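Local atomic coordinates of UPF0141 protein yjdB (Campylobacter jejuni subsp. jejuni HB93-13, PDB entry 4TN0), a protein that transfers phosphoethanolamine (enzyme EptC, here its zinc-binding C-terminal periplasmic domain) and is required for polymyxin resistance and motility. Residues T39-N44 with L189-D194; F55-S60 with G273-Q278. All blocks are in the same frame, centred on the assembly; numbering follows the deposited sequence.

Overall arrangement
After strand 18-24 the chain runs through a loop that holds the 39-44 end of contact 1, then enters the interrupted strand 53-59, whose later part, with S60 just beyond it, forms one side of contact 2. Contact 1 closes when the chain reaches helix 186-211, so that the loop is tied to the first half of that helix. Contact 2 closes much later, after helix 264-271, where short strand 276-277 adds itself in parallel to strand 53-59 as an outermost strand of the mixed eight-stranded sheet. The four segments alternate along the sequence, so the two closures cross. They lie about 21 Å apart, centre to centre, without touching: one pins a peripheral loop, the other completes a sheet edge.

Contact 1 (T39-N44 with L189-D194)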
# COMPACT_ATOMS: atom_id res chain seq x y z
N THR A 39 -14.44 -5.40 -14.97
CA THR A 39 -14.66 -5.10 -16.38
C THR A 39 -15.43 -3.79 -16.70
O THR A 39 -15.31 -3.26 -17.80
CB THR A 39 -15.39 -6.27 -17.01
OG1 THR A 39 -16.49 -6.61 -16.18
CG2 THR A 39 -14.49 -7.48 -17.06
N LYS A 40 -16.16 -3.24 -15.73
CA LYS A 40 -16.99 -2.06 -15.96
C LYS A 40 -16.13 -0.89 -16.40
O LYS A 40 -16.38 -0.30 -17.44
CB LYS A 40 -17.77 -1.70 -14.69
CG LYS A 40 -18.55 -0.37 -14.74
CD LYS A 40 -20.03 -0.58 -15.05
CE LYS A 40 -20.78 0.76 -15.16
NZ LYS A 40 -20.66 1.64 -13.94
N ASN A 41 -15.11 -0.56 -15.61
CA ASN A 41 -14.15 0.48 -16.00
C ASN A 41 -12.71 -0.03 -15.88
O ASN A 41 -12.39 -0.74 -14.93
CB ASN A 41 -14.33 1.75 -15.15
CG ASN A 41 -15.73 2.34 -15.29
OD1 ASN A 41 -16.30 2.35 -16.38
ND2 ASN A 41 -16.28 2.86 -14.20
N ASP A 42 -11.87 0.28 -16.86
CA ASP A 42 -10.47 -0.17 -16.84
C ASP A 42 -9.62 0.68 -15.89
O ASP A 42 -8.85 1.55 -16.34
CB ASP A 42 -9.86 -0.14 -18.24
CG ASP A 42 -8.45 -0.73 -18.27
OD1 ASP A 42 -8.09 -1.46 -17.32
OD2 ASP A 42 -7.69 -0.44 -19.22
N THR A 43 -9.75 0.41 -14.60
CA THR A 43 -9.09 1.21 -13.56
C THR A 43 -7.56 1.10 -13.56
O THR A 43 -6.86 1.96 -13.03
CB THR A 43 -9.58 0.80 -12.17
OG1 THR A 43 -9.44 -0.62 -12.02
CG2 THR A 43 -11.04 1.19 -11.99
N ASN A 44 -7.05 0.02 -14.14
CA ASN A 44 -5.61 -0.22 -14.13
C ASN A 44 -4.94 -0.02 -15.49
O ASN A 44 -4.01 -0.72 -15.85
CB ASN A 44 -5.36 -1.62 -13.61
CG ASN A 44 -5.89 -1.81 -12.22
OD1 ASN A 44 -6.68 -2.72 -11.96
ND2 ASN A 44 -5.45 -0.97 -11.30
N LEU A 189 -21.81 6.79 -8.60
CA LEU A 189 -20.97 6.67 -7.42
C LEU A 189 -19.78 5.77 -7.75
O LEU A 189 -18.64 6.12 -7.45
CB LEU A 189 -21.75 6.13 -6.23
CG LEU A 189 -20.93 5.86 -4.97
CD1 LEU A 189 -20.22 7.14 -4.53
CD2 LEU A 189 -21.80 5.31 -3.85
N ILE A 190 -20.05 4.64 -8.41
CA ILE A 190 -18.99 3.70 -8.78
C ILE A 190 -17.98 4.36 -9.71
O ILE A 190 -16.76 4.15 -9.58
CB ILE A 190 -19.55 2.42 -9.46
CG1 ILE A 190 -20.66 1.79 -8.61
CG2 ILE A 190 -18.44 1.44 -9.81
CD1 ILE A 190 -20.20 1.23 -7.34
N ASN A 191 -18.48 5.14 -10.67
CA ASN A 191 -17.60 5.83 -11.60
C ASN A 191 -16.63 6.72 -10.84
O ASN A 191 -15.43 6.69 -11.08
CB ASN A 191 -18.40 6.70 -12.59
CG ASN A 191 -19.13 5.89 -13.66
OD1 ASN A 191 -18.79 4.74 -13.93
ND2 ASN A 191 -20.12 6.52 -14.28
N THR A 192 -17.16 7.48 -9.89
CA THR A 192 -16.35 8.39 -9.10
C THR A 192 -15.28 7.64 -8.33
O THR A 192 -14.13 8.07 -8.25
CB THR A 192 -17.21 9.19 -8.11
OG1 THR A 192 -18.42 9.58 -8.77
CG2 THR A 192 -16.48 10.40 -7.59
N TYR A 193 -15.67 6.50 -7.77
CA TYR A 193 -14.78 5.66 -6.99
C TYR A 193 -13.67 5.11 -7.88
O TYR A 193 -12.50 5.07 -7.47
CB TYR A 193 -15.57 4.53 -6.28
CG TYR A 193 -14.69 3.62 -5.43
CD1 TYR A 193 -14.22 4.04 -4.19
CD2 TYR A 193 -14.34 2.34 -5.87
CE1 TYR A 193 -13.40 3.22 -3.41
CE2 TYR A 193 -13.54 1.51 -5.09
CZ TYR A 193 -13.08 1.96 -3.86
OH TYR A 193 -12.29 1.15 -3.09
N ASP A 194 -14.05 4.69 -9.08
CA ASP A 194 -13.12 4.13 -10.06
C ASP A 194 -12.12 5.16 -10.60
O ASP A 194 -10.94 4.83 -10.86
CB ASP A 194 -13.89 3.50 -11.21
CG ASP A 194 -14.51 2.18 -10.83
OD1 ASP A 194 -14.18 1.68 -9.74
OD2 ASP A 194 -15.29 1.62 -11.63
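The side-chain nitrogen of N41 is gripped twice, giving hydrogen bonds to two residues one turn apart on the helix. N41 ND2 lies 3.1 Å from N191 OD1, with a fairly straight N-H...O angle of 159°; the bond meets OD1 on a lone pair in the carbonyl plane and runs nearly in the amide plane of N41. The second bond, from N41 ND2 to D194 OD2 at 3.0 Å, is more bent and reaches the anti lone pair of the carboxylate, whose plane stands almost perpendicular to the amide (89°). With CG anti to its carbonyl carbon, N41 points its amide toward the helix, and a primary amide suits the place because one nitrogen can serve both acceptors. Each acceptor group has a second partner: N191 ND2 donates to the carbonyl of P174, and D194 OD2 takes a further bond from the hydroxyl of Y38. T43 adds the apolar part, its CG2 resting 3.8 Å from D194 CB, while OG1, set between the backbone N and carbonyl carbon (chi1 53°), bonds to N32 O. A threonine thus offers a methyl to the helix and a hydroxyl to its own loop. On the solvent side, K40, bent at chi2 and chi4, brings NZ to 3.6 Å from N191 OD1, a contact rather than a hydrogen bond. D194 OD2 is met by two neutral donors, the N41 amide and the Y38 hydroxyl, while K40 NZ, 5.8 Å from D194 OD2, would tend to favour the ionised acid.

Contact 2 (F55-S60 with G273-Q278); sequences FDNFSS and GLKLSQ
The ring of F58 overlaps the peptide that joins L276 to S277: S277 N lies 3.9 Å above the ring plane, over its centre, and F58 CZ comes to 3.2 Å from S277 O. With CG anti to the backbone N (chi1 -151°), the flat ring can lie along the neighbouring strand, where F58 CD2 also meets L276 CB. L276 CD1 lies at the ring edge of F55, 3.7 Å from F55 CD2, so a branched aliphatic chain fits against both aromatics. Alongside these contacts, the backbone of L276 straddles F58 in the parallel manner: L276 N donates to N57 O at 3.2 Å, and S59 N to L276 O at 3.1 Å. The ladder ends at Q278 N, which donates to S59 O at 2.9 Å, nearly along the C=O axis. Beyond it the Q278 amide lies beside S60, OE1 3.4 Å from S60 CA; a long side chain with both polarities links C61 N, through OE1, to D226 O, through NE2. The arrangement is a parallel edge-strand pairing in the central sheet of an alkaline phosphatase-like fold, with Q278 at its end, its side chain about 9 Å from the zinc and bonded to the backbone of the ligand D226.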
# COMPACT_ATOMS: atom_id res chain seq x y z
N PHE A 55 -1.70 -9.17 -6.92
CA PHE A 55 -2.16 -10.18 -5.98
C PHE A 55 -3.69 -10.17 -5.88
O PHE A 55 -4.29 -9.23 -5.36
CB PHE A 55 -1.53 -9.92 -4.62
CG PHE A 55 -0.04 -10.08 -4.62
CD1 PHE A 55 0.77 -9.08 -5.14
CD2 PHE A 55 0.54 -11.23 -4.12
CE1 PHE A 55 2.14 -9.23 -5.15
CE2 PHE A 55 1.91 -11.37 -4.13
CZ PHE A 55 2.71 -10.38 -4.64
N ASP A 56 -4.32 -11.23 -6.38
CA ASP A 56 -5.76 -11.20 -6.50
C ASP A 56 -6.47 -11.80 -5.30
O ASP A 56 -7.69 -11.85 -5.27
CB ASP A 56 -6.20 -11.91 -7.78
CG ASP A 56 -5.52 -13.24 -7.98
OD1 ASP A 56 -5.83 -14.19 -7.22
OD2 ASP A 56 -4.64 -13.32 -8.88
N ASN A 57 -5.71 -12.21 -4.30
CA ASN A 57 -6.29 -12.84 -3.11
C ASN A 57 -5.67 -12.30 -1.81
O ASN A 57 -5.33 -13.05 -0.91
CB ASN A 57 -6.11 -14.36 -3.21
CG ASN A 57 -7.01 -15.12 -2.25
OD1 ASN A 57 -8.01 -14.59 -1.76
ND2 ASN A 57 -6.64 -16.37 -1.97
N PHE A 58 -5.57 -10.98 -1.74
CA PHE A 58 -4.86 -10.27 -0.69
C PHE A 58 -5.86 -9.62 0.25
O PHE A 58 -6.77 -8.92 -0.20
CB PHE A 58 -3.96 -9.22 -1.34
CG PHE A 58 -2.73 -8.88 -0.57
CD1 PHE A 58 -2.74 -7.85 0.35
CD2 PHE A 58 -1.55 -9.57 -0.79
CE1 PHE A 58 -1.59 -7.53 1.05
CE2 PHE A 58 -0.40 -9.25 -0.09
CZ PHE A 58 -0.42 -8.24 0.83
N SER A 59 -5.68 -9.83 1.56
CA SER A 59 -6.61 -9.31 2.56
C SER A 59 -5.99 -8.32 3.52
O SER A 59 -4.78 -8.31 3.71
CB SER A 59 -7.20 -10.47 3.38
OG SER A 59 -8.32 -11.03 2.71
N SER A 60 -6.83 -7.52 4.18
CA SER A 60 -6.34 -6.51 5.10
C SER A 60 -6.48 -7.00 6.51
O SER A 60 -7.22 -7.95 6.80
CB SER A 60 -7.09 -5.18 4.95
OG SER A 60 -8.45 -5.34 5.31
N GLY A 273 -1.54 -15.56 -6.79
CA GLY A 273 -2.86 -16.12 -6.55
C GLY A 273 -3.06 -16.74 -5.18
O GLY A 273 -4.13 -17.27 -4.86
N LEU A 274 -2.02 -16.67 -4.35
CA LEU A 274 -2.04 -17.27 -3.01
C LEU A 274 -2.80 -16.42 -2.00
O LEU A 274 -2.71 -15.19 -2.04
CB LEU A 274 -0.61 -17.49 -2.50
CG LEU A 274 0.31 -18.50 -3.19
CD1 LEU A 274 1.74 -18.12 -2.91
CD2 LEU A 274 0.03 -19.91 -2.70
N LYS A 275 -3.50 -17.07 -1.07
CA LYS A 275 -4.17 -16.35 0.02
C LYS A 275 -3.13 -15.66 0.92
O LYS A 275 -2.56 -16.26 1.85
CB LYS A 275 -5.06 -17.30 0.82
CG LYS A 275 -5.78 -16.69 2.02
CD LYS A 275 -6.76 -17.69 2.65
CE LYS A 275 -7.69 -17.05 3.68
NZ LYS A 275 -7.20 -17.19 5.09
N LEU A 276 -2.89 -14.38 0.64
CA LEU A 276 -1.95 -13.58 1.40
C LEU A 276 -2.69 -12.41 2.04
O LEU A 276 -3.92 -12.34 1.94
CB LEU A 276 -0.82 -13.09 0.49
CG LEU A 276 -0.09 -14.24 -0.18
CD1 LEU A 276 0.51 -13.81 -1.51
CD2 LEU A 276 1.00 -14.73 0.76
N SER A 277 -1.96 -11.52 2.70
CA SER A 277 -2.58 -10.46 3.49
C SER A 277 -1.57 -9.45 4.02
O SER A 277 -0.40 -9.56 3.78
CB SER A 277 -3.35 -11.06 4.66
OG SER A 277 -2.45 -11.57 5.62
N GLN A 278 -2.06 -8.46 4.75
CA GLN A 278 -1.18 -7.48 5.37
C GLN A 278 -0.25 -8.14 6.39
O GLN A 278 0.82 -7.60 6.72
CB GLN A 278 -2.00 -6.36 6.02
CG GLN A 278 -2.34 -5.25 5.02
CD GLN A 278 -3.54 -4.40 5.42
OE1 GLN A 278 -4.05 -4.50 6.54
NE2 GLN A 278 -4.00 -3.57 4.49